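Local coordinates for cell division control protein 13 (Saccharomyces cerevisiae, PDB 4HCE) that serves telomere maintenance in yeast, its OB2 domain forming a dimer that is required for productive binding of Stn1, at residues E77-L82 with D91-E96; L44-L49 with I101-E106; P29-A32 with E36-Y39; I108-D113 with P118-W123. All coordinates share one frame; numbering follows the deposited sequence.

Contact 1 (E77-L82 with D91-E96)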
loop_
_atom_site.group_PDB
_atom_site.type_symbol
_atom_site.label_atom_id
_atom_site.label_comp_id
_atom_site.label_asym_id
_atom_site.label_seq_id
_atom_site.Cartn_x
_atom_site.Cartn_y
_atom_site.Cartn_z
ATOM N N GLU B 77 -16.219 -12.853 -4.473
ATOM C CA GLU B 77 -17.564 -12.340 -4.718
ATOM C C GLU B 77 -17.600 -11.447 -5.955
ATOM O O GLU B 77 -18.520 -11.557 -6.783
ATOM C CB GLU B 77 -18.049 -11.556 -3.495
ATOM C CG GLU B 77 -19.413 -10.900 -3.651
ATOM C CD GLU B 77 -19.889 -10.240 -2.360
ATOM O OE1 GLU B 77 -19.138 -9.447 -1.747
ATOM O OE2 GLU B 77 -21.025 -10.513 -1.941
ATOM N N LEU B 78 -16.594 -10.576 -6.064
ATOM C CA LEU B 78 -16.519 -9.580 -7.120
ATOM C C LEU B 78 -16.048 -10.202 -8.429
ATOM O O LEU B 78 -16.628 -9.950 -9.496
ATOM C CB LEU B 78 -15.575 -8.418 -6.703
ATOM C CG LEU B 78 -16.051 -7.503 -5.571
ATOM C CD1 LEU B 78 -14.931 -6.601 -5.069
ATOM C CD2 LEU B 78 -17.257 -6.665 -6.008
ATOM N N PHE B 79 -14.999 -11.013 -8.337
ATOM C CA PHE B 79 -14.267 -11.465 -9.519
ATOM C C PHE B 79 -14.413 -12.948 -9.796
ATOM O O PHE B 79 -14.151 -13.391 -10.904
ATOM C CB PHE B 79 -12.768 -11.125 -9.389
ATOM C CG PHE B 79 -12.485 -9.658 -9.205
ATOM C CD1 PHE B 79 -12.794 -8.740 -10.217
ATOM C CD2 PHE B 79 -11.902 -9.194 -8.030
ATOM C CE1 PHE B 79 -12.538 -7.383 -10.049
ATOM C CE2 PHE B 79 -11.650 -7.840 -7.847
ATOM C CZ PHE B 79 -11.965 -6.935 -8.857
ATOM N N GLY B 80 -14.813 -13.718 -8.786
ATOM C CA GLY B 80 -14.915 -15.160 -8.934
ATOM C C GLY B 80 -13.582 -15.804 -8.659
ATOM O O GLY B 80 -12.553 -15.295 -9.098
ATOM N N VAL B 81 -13.609 -16.932 -7.946
ATOM C CA VAL B 81 -12.397 -17.683 -7.606
ATOM C C VAL B 81 -11.729 -18.199 -8.885
ATOM O O VAL B 81 -10.504 -18.257 -8.963
ATOM C CB VAL B 81 -12.671 -18.822 -6.555
ATOM C CG1 VAL B 81 -13.475 -19.985 -7.149
ATOM C CG2 VAL B 81 -11.372 -19.315 -5.912
ATOM N N LEU B 82 -12.547 -18.533 -9.886
ATOM C CA LEU B 82 -12.075 -19.060 -11.176
ATOM C C LEU B 82 -11.335 -18.027 -12.029
ATOM O O LEU B 82 -10.663 -18.390 -12.987
ATOM C CB LEU B 82 -13.243 -19.668 -11.980
ATOM C CG LEU B 82 -14.026 -20.810 -11.302
ATOM C CD1 LEU B 82 -15.304 -21.173 -12.064
ATOM C CD2 LEU B 82 -13.145 -22.035 -11.152
ATOM N N ASP B 91 -8.429 -7.789 -17.384
ATOM C CA ASP B 91 -9.483 -7.716 -18.414
ATOM C C ASP B 91 -10.846 -7.327 -17.806
ATOM O O ASP B 91 -11.599 -6.555 -18.398
ATOM C CB ASP B 91 -9.643 -9.055 -19.154
ATOM C CG ASP B 91 -8.393 -9.482 -19.928
ATOM O OD1 ASP B 91 -7.496 -8.656 -20.184
ATOM O OD2 ASP B 91 -8.305 -10.678 -20.290
ATOM N N ILE B 92 -11.164 -7.874 -16.634
ATOM C CA ILE B 92 -12.444 -7.601 -16.001
ATOM C C ILE B 92 -12.518 -6.138 -15.599
ATOM O O ILE B 92 -13.565 -5.523 -15.707
ATOM C CB ILE B 92 -12.688 -8.504 -14.762
ATOM C CG1 ILE B 92 -12.913 -9.965 -15.188
ATOM C CG2 ILE B 92 -13.878 -7.999 -13.922
ATOM C CD1 ILE B 92 -12.677 -10.950 -14.051
ATOM N N LEU B 93 -11.407 -5.595 -15.116
ATOM C CA LEU B 93 -11.342 -4.205 -14.676
ATOM C C LEU B 93 -11.071 -3.239 -15.831
ATOM O O LEU B 93 -11.019 -2.019 -15.627
ATOM C CB LEU B 93 -10.252 -4.047 -13.619
ATOM C CG LEU B 93 -10.559 -4.786 -12.319
ATOM C CD1 LEU B 93 -9.403 -4.597 -11.354
ATOM C CD2 LEU B 93 -11.886 -4.307 -11.741
ATOM N N LEU B 94 -10.863 -3.788 -17.024
ATOM C CA LEU B 94 -10.693 -2.989 -18.246
ATOM C C LEU B 94 -9.481 -2.038 -18.223
ATOM O O LEU B 94 -9.541 -0.927 -18.793
ATOM C CB LEU B 94 -11.991 -2.215 -18.543
ATOM C CG LEU B 94 -13.244 -3.082 -18.663
ATOM C CD1 LEU B 94 -14.487 -2.278 -18.289
ATOM C CD2 LEU B 94 -13.390 -3.691 -20.057
ATOM N N LEU B 95 -8.391 -2.475 -17.580
ATOM C CA LEU B 95 -7.177 -1.663 -17.477
ATOM C C LEU B 95 -6.611 -1.281 -18.838
ATOM O O LEU B 95 -6.034 -0.208 -18.974
ATOM C CB LEU B 95 -6.072 -2.345 -16.660
ATOM C CG LEU B 95 -6.362 -2.990 -15.296
ATOM C CD1 LEU B 95 -5.061 -3.413 -14.612
ATOM C CD2 LEU B 95 -7.148 -2.059 -14.412
ATOM N N GLU B 96 -6.783 -2.142 -19.841
ATOM C CA GLU B 96 -6.215 -1.860 -21.171
ATOM C C GLU B 96 -7.237 -1.337 -22.172
ATOM O O GLU B 96 -6.957 -1.256 -23.377
ATOM C CB GLU B 96 -5.475 -3.080 -21.730
ATOM C CG GLU B 96 -4.299 -3.465 -20.854
ATOM C CD GLU B 96 -3.579 -4.705 -21.332
ATOM O OE1 GLU B 96 -4.217 -5.782 -21.483
ATOM O OE2 GLU B 96 -2.355 -4.589 -21.542
#
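The ring of F79 meets I92 and L93 with its rim, not with a face. The CG2 methyl of I92 lies in the plane of the F79 ring, against its edge, 3.9 Å from CD1. Next along the same rim, L93 comes in at about a right angle to F79, and its CD2 methyl sits 3.6 Å from F79 CE1 and a little farther from CZ. Two neighbouring residues at the end of helix 86-92 thus share one side of a single ring. In I92, CG2 is the branch opposite the backbone N, which turns it to F79, whereas CG1 stands beside that N. F79 itself is the last residue of helix 72-79; its chi1 of -58° swings the ring away from its own carbonyl carbon and over to the second helix. Both helices finish close by: G80 leaves the first with positive phi, and L94 closes the second in a Schellman motif whose L94 N to D91 O bond is weak at 3.2 Å. Around the pair, I89 and L42 also touch F79, while I23 and L44 touch L93, so the contact joins the two helix ends to the strands of the OB domain. Only carbon meets carbon between the two segments, which implies that this contact rests on shape and burial and carries no directional bond.

Contact 2 (L44-L49 with I101-E106)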
loop_
_atom_site.group_PDB
_atom_site.type_symbol
_atom_site.label_atom_id
_atom_site.label_comp_id
_atom_site.label_asym_id
_atom_site.label_seq_id
_atom_site.Cartn_x
_atom_site.Cartn_y
_atom_site.Cartn_z
ATOM N N LEU B 44 -6.467 -1.626 -5.710
ATOM C CA LEU B 44 -6.703 -1.037 -7.039
ATOM C C LEU B 44 -6.379 0.443 -7.035
ATOM O O LEU B 44 -6.561 1.111 -6.017
ATOM C CB LEU B 44 -8.141 -1.256 -7.491
ATOM C CG LEU B 44 -8.657 -2.699 -7.436
ATOM C CD1 LEU B 44 -10.118 -2.680 -7.867
ATOM C CD2 LEU B 44 -7.855 -3.651 -8.305
ATOM N N TYR B 45 -5.905 0.953 -8.161
ATOM C CA TYR B 45 -5.655 2.377 -8.299
ATOM C C TYR B 45 -6.636 2.990 -9.258
ATOM O O TYR B 45 -6.764 2.559 -10.410
ATOM C CB TYR B 45 -4.199 2.665 -8.714
ATOM C CG TYR B 45 -3.281 2.083 -7.695
ATOM C CD1 TYR B 45 -3.260 2.603 -6.410
ATOM C CD2 TYR B 45 -2.517 0.945 -7.967
ATOM C CE1 TYR B 45 -2.477 2.060 -5.427
ATOM C CE2 TYR B 45 -1.722 0.378 -6.978
ATOM C CZ TYR B 45 -1.718 0.942 -5.709
ATOM O OH TYR B 45 -0.925 0.420 -4.716
ATOM N N PHE B 46 -7.269 4.043 -8.764
ATOM C CA PHE B 46 -8.336 4.723 -9.447
ATOM C C PHE B 46 -8.050 6.210 -9.583
ATOM O O PHE B 46 -7.572 6.853 -8.649
ATOM C CB PHE B 46 -9.633 4.493 -8.689
ATOM C CG PHE B 46 -10.827 5.097 -9.346
ATOM C CD1 PHE B 46 -11.649 4.345 -10.176
ATOM C CD2 PHE B 46 -11.137 6.411 -9.111
ATOM C CE1 PHE B 46 -12.751 4.929 -10.785
ATOM C CE2 PHE B 46 -12.219 6.987 -9.703
ATOM C CZ PHE B 46 -13.033 6.251 -10.533
ATOM N N THR B 47 -8.322 6.737 -10.771
ATOM C CA THR B 47 -8.186 8.169 -11.056
ATOM C C THR B 47 -9.060 8.609 -12.249
ATOM O O THR B 47 -9.309 7.820 -13.173
ATOM C CB THR B 47 -6.723 8.608 -11.319
ATOM O OG1 THR B 47 -6.658 10.048 -11.330
ATOM C CG2 THR B 47 -6.196 8.066 -12.652
ATOM N N GLN B 48 -9.510 9.865 -12.216
ATOM C CA GLN B 48 -10.126 10.502 -13.389
ATOM C C GLN B 48 -9.194 11.591 -13.971
ATOM O O GLN B 48 -9.572 12.337 -14.875
ATOM C CB GLN B 48 -11.475 11.097 -13.013
ATOM C CG GLN B 48 -11.366 12.241 -12.008
ATOM C CD GLN B 48 -12.696 12.928 -11.700
ATOM O OE1 GLN B 48 -12.738 13.850 -10.871
ATOM N NE2 GLN B 48 -13.776 12.512 -12.365
ATOM N N LEU B 49 -7.986 11.671 -13.427
ATOM C CA LEU B 49 -6.986 12.645 -13.859
ATOM C C LEU B 49 -5.977 12.000 -14.792
ATOM O O LEU B 49 -5.174 11.193 -14.347
ATOM C CB LEU B 49 -6.213 13.167 -12.657
ATOM C CG LEU B 49 -6.528 14.525 -12.065
ATOM C CD1 LEU B 49 -5.754 15.564 -12.889
ATOM C CD2 LEU B 49 -8.036 14.826 -11.996
ATOM N N ILE B 101 -15.253 3.509 -15.576
ATOM C CA ILE B 101 -15.638 2.741 -14.418
ATOM C C ILE B 101 -16.193 3.688 -13.383
ATOM O O ILE B 101 -15.762 4.835 -13.271
ATOM C CB ILE B 101 -14.448 1.893 -13.875
ATOM C CG1 ILE B 101 -14.431 0.536 -14.581
ATOM C CG2 ILE B 101 -14.607 1.544 -12.406
ATOM C CD1 ILE B 101 -13.485 0.444 -15.739
ATOM N N SER B 102 -17.174 3.196 -12.645
ATOM C CA SER B 102 -17.740 3.934 -11.561
ATOM C C SER B 102 -17.683 3.078 -10.299
ATOM O O SER B 102 -18.066 1.895 -10.329
ATOM C CB SER B 102 -19.183 4.298 -11.904
ATOM O OG SER B 102 -19.703 5.119 -10.873
ATOM N N VAL B 103 -17.225 3.664 -9.195
ATOM C CA VAL B 103 -17.076 2.921 -7.942
ATOM C C VAL B 103 -17.688 3.698 -6.772
ATOM O O VAL B 103 -17.725 4.939 -6.762
ATOM C CB VAL B 103 -15.584 2.591 -7.620
ATOM C CG1 VAL B 103 -14.959 1.701 -8.685
ATOM C CG2 VAL B 103 -14.759 3.858 -7.460
ATOM N N GLU B 104 -18.184 2.970 -5.787
ATOM C CA GLU B 104 -18.445 3.579 -4.505
ATOM C C GLU B 104 -17.412 3.025 -3.574
ATOM O O GLU B 104 -17.215 1.820 -3.520
ATOM C CB GLU B 104 -19.848 3.288 -3.996
ATOM C CG GLU B 104 -20.855 4.263 -4.549
ATOM C CD GLU B 104 -22.267 3.958 -4.126
ATOM O OE1 GLU B 104 -23.179 4.644 -4.651
ATOM O OE2 GLU B 104 -22.458 3.042 -3.284
ATOM N N VAL B 105 -16.744 3.912 -2.856
ATOM C CA VAL B 105 -15.710 3.496 -1.929
ATOM C C VAL B 105 -16.118 3.924 -0.533
ATOM O O VAL B 105 -16.832 4.928 -0.360
ATOM C CB VAL B 105 -14.302 4.026 -2.311
ATOM C CG1 VAL B 105 -13.865 3.448 -3.649
ATOM C CG2 VAL B 105 -14.253 5.550 -2.362
ATOM N N GLU B 106 -15.666 3.148 0.454
ATOM C CA GLU B 106 -16.016 3.384 1.826
ATOM C C GLU B 106 -14.763 3.406 2.664
ATOM O O GLU B 106 -13.951 2.498 2.579
ATOM C CB GLU B 106 -16.952 2.294 2.332
ATOM C CG GLU B 106 -17.493 2.594 3.716
ATOM C CD GLU B 106 -18.463 1.548 4.248
ATOM O OE1 GLU B 106 -19.004 1.804 5.343
ATOM O OE2 GLU B 106 -18.693 0.484 3.607
#
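Strands 42-47 and 101-110 of the OB-fold sheet, which are not neighbours in it, meet through its interior, where F46 reaches V103 and I101. The strand backbones stay well apart, F46 CA and V103 CA being 9.0 Å from each other, and the phenyl ring and the V103 side chain meet in between. V103 lays its CG2 methyl over one face of F46 in a CH-pi contact, the methyl 4.2 Å from the ring centroid and 16° off the ring normal. Its nearest ring atom is F46 CE1, so the methyl sits toward the rim. F46 holds CG opposite the backbone N (chi1 -177°), which carries the ring across to V103; the two side chains slide past each other in opposite directions. In the OB fold, a five-stranded beta-barrel, residues from the second and fourth strands in chain order here fill the inside together. I101 approaches the ring differently: its carbonyl O lies in the plane of the F46 ring, 3.9 Å from CE1, and its CG2 methyl is 4.2 Å from the same carbon. L19 and I67 also touch F46, and I128 touches both I101 and V103. Where strand 42-47 ends, T47 OG1 accepts a bond from L49 N at 3.0 Å, an ST turn that leads the chain out of the sheet.

Contact 3 (P29-A32 with E36-Y39)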
loop_
_atom_site.group_PDB
_atom_site.type_symbol
_atom_site.label_atom_id
_atom_site.label_comp_id
_atom_site.label_asym_id
_atom_site.label_seq_id
_atom_site.Cartn_x
_atom_site.Cartn_y
_atom_site.Cartn_z
ATOM N N PRO B 29 0.709 -6.464 -9.015
ATOM C CA PRO B 29 0.320 -6.445 -10.433
ATOM C C PRO B 29 0.298 -7.830 -11.087
ATOM O O PRO B 29 -0.307 -8.005 -12.147
ATOM C CB PRO B 29 1.385 -5.551 -11.085
ATOM C CG PRO B 29 2.582 -5.650 -10.192
ATOM C CD PRO B 29 2.072 -5.926 -8.796
ATOM N N GLN B 30 0.949 -8.794 -10.443
ATOM C CA GLN B 30 0.980 -10.172 -10.907
ATOM C C GLN B 30 0.562 -11.138 -9.798
ATOM O O GLN B 30 0.966 -10.987 -8.645
ATOM C CB GLN B 30 2.397 -10.531 -11.353
ATOM C CG GLN B 30 2.661 -10.446 -12.840
ATOM C CD GLN B 30 3.867 -11.286 -13.212
ATOM O OE1 GLN B 30 3.755 -12.501 -13.422
ATOM N NE2 GLN B 30 5.038 -10.651 -13.258
ATOM N N PHE B 31 -0.239 -12.140 -10.145
ATOM C CA PHE B 31 -0.621 -13.179 -9.177
ATOM C C PHE B 31 -1.357 -14.267 -9.919
ATOM O O PHE B 31 -1.951 -14.004 -10.972
ATOM C CB PHE B 31 -1.466 -12.626 -8.000
ATOM C CG PHE B 31 -2.658 -11.788 -8.423
ATOM C CD1 PHE B 31 -3.899 -12.387 -8.691
ATOM C CD2 PHE B 31 -2.544 -10.403 -8.547
ATOM C CE1 PHE B 31 -4.995 -11.611 -9.079
ATOM C CE2 PHE B 31 -3.636 -9.624 -8.926
ATOM C CZ PHE B 31 -4.867 -10.235 -9.202
ATOM N N ALA B 32 -1.345 -15.477 -9.362
ATOM C CA ALA B 32 -1.851 -16.645 -10.069
ATOM C C ALA B 32 -3.129 -17.277 -9.488
ATOM O O ALA B 32 -3.844 -17.956 -10.212
ATOM C CB ALA B 32 -0.749 -17.687 -10.196
ATOM N N GLU B 36 -2.740 -16.242 -3.038
ATOM C CA GLU B 36 -1.813 -15.115 -2.907
ATOM C C GLU B 36 -2.279 -14.097 -1.882
ATOM O O GLU B 36 -1.471 -13.317 -1.378
ATOM C CB GLU B 36 -1.683 -14.383 -4.243
ATOM C CG GLU B 36 -1.728 -15.286 -5.469
ATOM C CD GLU B 36 -0.365 -15.780 -5.880
ATOM O OE1 GLU B 36 0.546 -14.940 -5.960
ATOM O OE2 GLU B 36 -0.206 -16.990 -6.126
ATOM N N PHE B 37 -3.583 -14.104 -1.593
ATOM C CA PHE B 37 -4.204 -13.101 -0.744
ATOM C C PHE B 37 -4.562 -13.578 0.660
ATOM O O PHE B 37 -5.447 -13.007 1.311
ATOM C CB PHE B 37 -5.397 -12.448 -1.481
ATOM C CG PHE B 37 -5.003 -11.882 -2.815
ATOM C CD1 PHE B 37 -4.267 -10.691 -2.888
ATOM C CD2 PHE B 37 -5.271 -12.578 -3.986
ATOM C CE1 PHE B 37 -3.847 -10.192 -4.116
ATOM C CE2 PHE B 37 -4.853 -12.084 -5.208
ATOM C CZ PHE B 37 -4.139 -10.891 -5.279
ATOM N N LYS B 38 -3.869 -14.610 1.137
ATOM C CA LYS B 38 -4.008 -14.972 2.547
ATOM C C LYS B 38 -3.448 -13.856 3.436
ATOM O O LYS B 38 -4.144 -13.386 4.344
ATOM C CB LYS B 38 -3.338 -16.310 2.881
ATOM C CG LYS B 38 -3.679 -16.806 4.284
ATOM C CD LYS B 38 -3.051 -18.158 4.581
ATOM C CE LYS B 38 -3.353 -18.602 6.003
ATOM N NZ LYS B 38 -2.374 -19.638 6.436
ATOM N N TYR B 39 -2.215 -13.435 3.140
ATOM C CA TYR B 39 -1.499 -12.391 3.898
ATOM C C TYR B 39 -1.472 -11.049 3.153
ATOM O O TYR B 39 -1.673 -9.979 3.749
ATOM C CB TYR B 39 -0.051 -12.827 4.189
ATOM C CG TYR B 39 0.071 -14.146 4.923
ATOM C CD1 TYR B 39 -0.153 -14.229 6.304
ATOM C CD2 TYR B 39 0.413 -15.313 4.239
ATOM C CE1 TYR B 39 -0.032 -15.439 6.982
ATOM C CE2 TYR B 39 0.528 -16.525 4.907
ATOM C CZ TYR B 39 0.308 -16.581 6.275
ATOM O OH TYR B 39 0.430 -17.787 6.924
#
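E36 folds its side chain against F31 and A32. Bent at chi2 (-90°), it brings CG to 3.7 Å from F31 CB and sets the carboxylate alongside the backbone at A32, with E36 CD 3.6 Å from A32 N. OE1 lies near F31 CB, and OE2 is 4.2 Å from A32 CB; these are van der Waals approaches. F37, next in sequence, turns its ring back to the first segment and drives its CZ and CE2 edge onto the face of F31. CZ stands over the centre of that face, 3.6 Å from F31 CG. The ring planes are at 79° and the centroids 4.8 Å apart, a T-shaped (edge-to-face) pair. F31 holds CG between its backbone N and carbonyl carbon (chi1 51°), which presents a face to F37. Cutting F31 back to an alanine would probably leave the F37 edge without the face it rests on and open a gap beside L42, which touches both rings. I75 of helix 72-79 packs on F37 as well. Beyond it, K38 NZ and Y39 OH form a weak bond within the second segment, and Y39 goes on to pack against E36 of the second subunit. An aromatic pair formed within the loop from strand 16-27 to strand 42-47 of the OB fold closes that loop upon itself beside the second subunit.

Contact 4 (I108-D113 with P118-W123)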
loop_
_atom_site.group_PDB
_atom_site.type_symbol
_atom_site.label_atom_id
_atom_site.label_comp_id
_atom_site.label_asym_id
_atom_site.label_seq_id
_atom_site.Cartn_x
_atom_site.Cartn_y
_atom_site.Cartn_z
ATOM N N ILE B 108 -12.851 2.757 5.776
ATOM C CA ILE B 108 -12.986 1.797 6.878
ATOM C C ILE B 108 -11.729 1.806 7.750
ATOM O O ILE B 108 -10.652 2.214 7.313
ATOM C CB ILE B 108 -13.248 0.348 6.372
ATOM C CG1 ILE B 108 -12.106 -0.131 5.455
ATOM C CG2 ILE B 108 -14.607 0.223 5.683
ATOM C CD1 ILE B 108 -12.074 -1.642 5.291
ATOM N N LEU B 109 -11.893 1.375 8.992
ATOM C CA LEU B 109 -10.782 1.098 9.872
ATOM C C LEU B 109 -10.452 -0.359 9.632
ATOM O O LEU B 109 -11.243 -1.267 9.937
ATOM C CB LEU B 109 -11.163 1.353 11.327
ATOM C CG LEU B 109 -10.120 1.046 12.396
ATOM C CD1 LEU B 109 -8.975 2.044 12.370
ATOM C CD2 LEU B 109 -10.791 1.038 13.759
ATOM N N TRP B 110 -9.298 -0.568 9.025
ATOM C CA TRP B 110 -8.911 -1.862 8.559
ATOM C C TRP B 110 -7.937 -2.392 9.552
ATOM O O TRP B 110 -6.770 -1.993 9.586
ATOM C CB TRP B 110 -8.313 -1.726 7.175
ATOM C CG TRP B 110 -7.830 -3.016 6.575
ATOM C CD1 TRP B 110 -8.421 -4.277 6.656
ATOM C CD2 TRP B 110 -6.625 -3.209 5.757
ATOM N NE1 TRP B 110 -7.681 -5.208 5.977
ATOM C CE2 TRP B 110 -6.590 -4.635 5.412
ATOM C CE3 TRP B 110 -5.606 -2.372 5.297
ATOM C CZ2 TRP B 110 -5.572 -5.176 4.632
ATOM C CZ3 TRP B 110 -4.587 -2.929 4.505
ATOM C CH2 TRP B 110 -4.572 -4.297 4.181
ATOM N N ASP B 111 -8.438 -3.270 10.412
ATOM C CA ASP B 111 -7.665 -3.773 11.528
ATOM C C ASP B 111 -7.283 -5.229 11.274
ATOM O O ASP B 111 -8.101 -6.145 11.412
ATOM C CB ASP B 111 -8.420 -3.583 12.834
ATOM C CG ASP B 111 -7.503 -3.223 13.958
ATOM O OD1 ASP B 111 -6.730 -4.099 14.367
ATOM O OD2 ASP B 111 -7.529 -2.063 14.416
ATOM N N ASN B 112 -6.021 -5.409 10.898
ATOM C CA ASN B 112 -5.585 -6.584 10.148
ATOM C C ASN B 112 -5.828 -7.944 10.781
ATOM O O ASN B 112 -6.828 -8.601 10.480
ATOM C CB ASN B 112 -4.110 -6.462 9.735
ATOM C CG ASN B 112 -3.921 -5.700 8.436
ATOM O OD1 ASN B 112 -3.489 -6.272 7.431
ATOM N ND2 ASN B 112 -4.240 -4.406 8.447
ATOM N N ASP B 113 -4.919 -8.348 11.662
ATOM C CA ASP B 113 -4.689 -9.762 11.902
ATOM C C ASP B 113 -5.062 -10.290 13.286
ATOM O O ASP B 113 -5.807 -11.269 13.393
ATOM C CB ASP B 113 -3.227 -10.085 11.597
ATOM C CG ASP B 113 -3.081 -11.109 10.501
ATOM O OD1 ASP B 113 -3.840 -11.053 9.506
ATOM O OD2 ASP B 113 -2.198 -11.971 10.629
ATOM N N PRO B 118 -0.742 -1.504 13.546
ATOM C CA PRO B 118 -2.112 -1.285 14.027
ATOM C C PRO B 118 -3.150 -1.139 12.895
ATOM O O PRO B 118 -2.814 -1.317 11.712
ATOM C CB PRO B 118 -1.997 0.040 14.800
ATOM C CG PRO B 118 -0.565 0.147 15.181
ATOM C CD PRO B 118 0.146 -0.410 13.986
ATOM N N GLY B 119 -4.395 -0.825 13.265
ATOM C CA GLY B 119 -5.440 -0.514 12.295
ATOM C C GLY B 119 -5.104 0.749 11.519
ATOM O O GLY B 119 -4.499 1.678 12.054
ATOM N N MET B 120 -5.455 0.779 10.241
ATOM C CA MET B 120 -5.295 2.014 9.475
ATOM C C MET B 120 -6.561 2.370 8.730
ATOM O O MET B 120 -7.431 1.528 8.559
ATOM C CB MET B 120 -4.064 1.980 8.554
ATOM C CG MET B 120 -3.864 0.715 7.757
ATOM S SD MET B 120 -2.125 0.585 7.283
ATOM C CE MET B 120 -2.123 -1.058 6.579
ATOM N N ALA B 121 -6.689 3.630 8.329
ATOM C CA ALA B 121 -7.863 4.043 7.546
ATOM C C ALA B 121 -7.528 3.812 6.090
ATOM O O ALA B 121 -6.500 4.248 5.622
ATOM C CB ALA B 121 -8.219 5.502 7.784
ATOM N N VAL B 122 -8.390 3.093 5.387
ATOM C CA VAL B 122 -8.191 2.833 3.972
ATOM C C VAL B 122 -9.544 2.984 3.293
ATOM O O VAL B 122 -10.587 2.987 3.967
ATOM C CB VAL B 122 -7.633 1.412 3.720
ATOM C CG1 VAL B 122 -6.238 1.238 4.346
ATOM C CG2 VAL B 122 -8.586 0.353 4.260
ATOM N N TRP B 123 -9.508 3.130 1.967
ATOM C CA TRP B 123 -10.688 3.027 1.142
ATOM C C TRP B 123 -10.938 1.587 0.773
ATOM O O TRP B 123 -10.050 0.899 0.257
ATOM C CB TRP B 123 -10.501 3.860 -0.129
ATOM C CG TRP B 123 -10.551 5.339 0.140
ATOM C CD1 TRP B 123 -9.509 6.258 0.070
ATOM C CD2 TRP B 123 -11.725 6.119 0.562
ATOM N NE1 TRP B 123 -9.946 7.523 0.399
ATOM C CE2 TRP B 123 -11.270 7.514 0.681
ATOM C CE3 TRP B 123 -13.048 5.819 0.822
ATOM C CZ2 TRP B 123 -12.129 8.535 1.064
ATOM C CZ3 TRP B 123 -13.906 6.856 1.193
ATOM C CH2 TRP B 123 -13.453 8.176 1.332
#
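I108 and V122 exchange two backbone hydrogen bonds, I108 N to V122 O at 2.9 Å and V122 N to I108 O at 3.1 Å. The strands form an antiparallel beta hairpin, and W110 with M120 is its other hydrogen-bonded pair. There W110 N to M120 O, at 2.8 Å, is nearly straight (175° at the hydrogen), whereas M120 N approaches W110 O from 41° out of the carbonyl plane. L109 and A121 make the non-hydrogen-bonded pair between them. I108, W110, M120 and V122 project from one face of the hairpin. V122 CG2 wedges between I108 CG1 and W110 CB, 3.6 Å from the latter. W110 CG stands opposite the backbone N (chi1 179°), which lays the indole side by side with M120, whose CE methyl lies 3.7 Å from W110 CZ3; N112 ND2 sits over the indole face. Toward the turn, D111 bends its carboxylate to G119, which follows P118, itself entered through a cis peptide bond, and leaves little room for a side chain there. D111 OD2 also makes a salt bridge to K56 of the second subunit, so an asparagine in its place would probably leave that lysine without its counter-charge. M120 packs on Y45 of the second subunit and L109 on its V57, consistent with a hairpin that takes part in OB2 dimerization. At the start of the turn, D111 OD2 lies 3.4 Å from G119 CA.

In the fold
Contacts 1 and 2 are buried and apolar, and they touch one another: L93 of contact 1 packs on L44 and I101 of contact 2, so the end of helix 86-92 packs onto the interior residues of the sheet. Contact 4 shares strand 101-110 with contact 2, and V105 and E106 meet W123 where the two join. Contact 4 is held by backbone bonds, contact 2 by side chains. Contacts 3 and 4 are only partly buried; about 5 Å apart at their nearest atoms, both reach the second subunit, and polar groups accompany their aromatic rings. Contact 1 lies opposite contact 4 across the chain's centre.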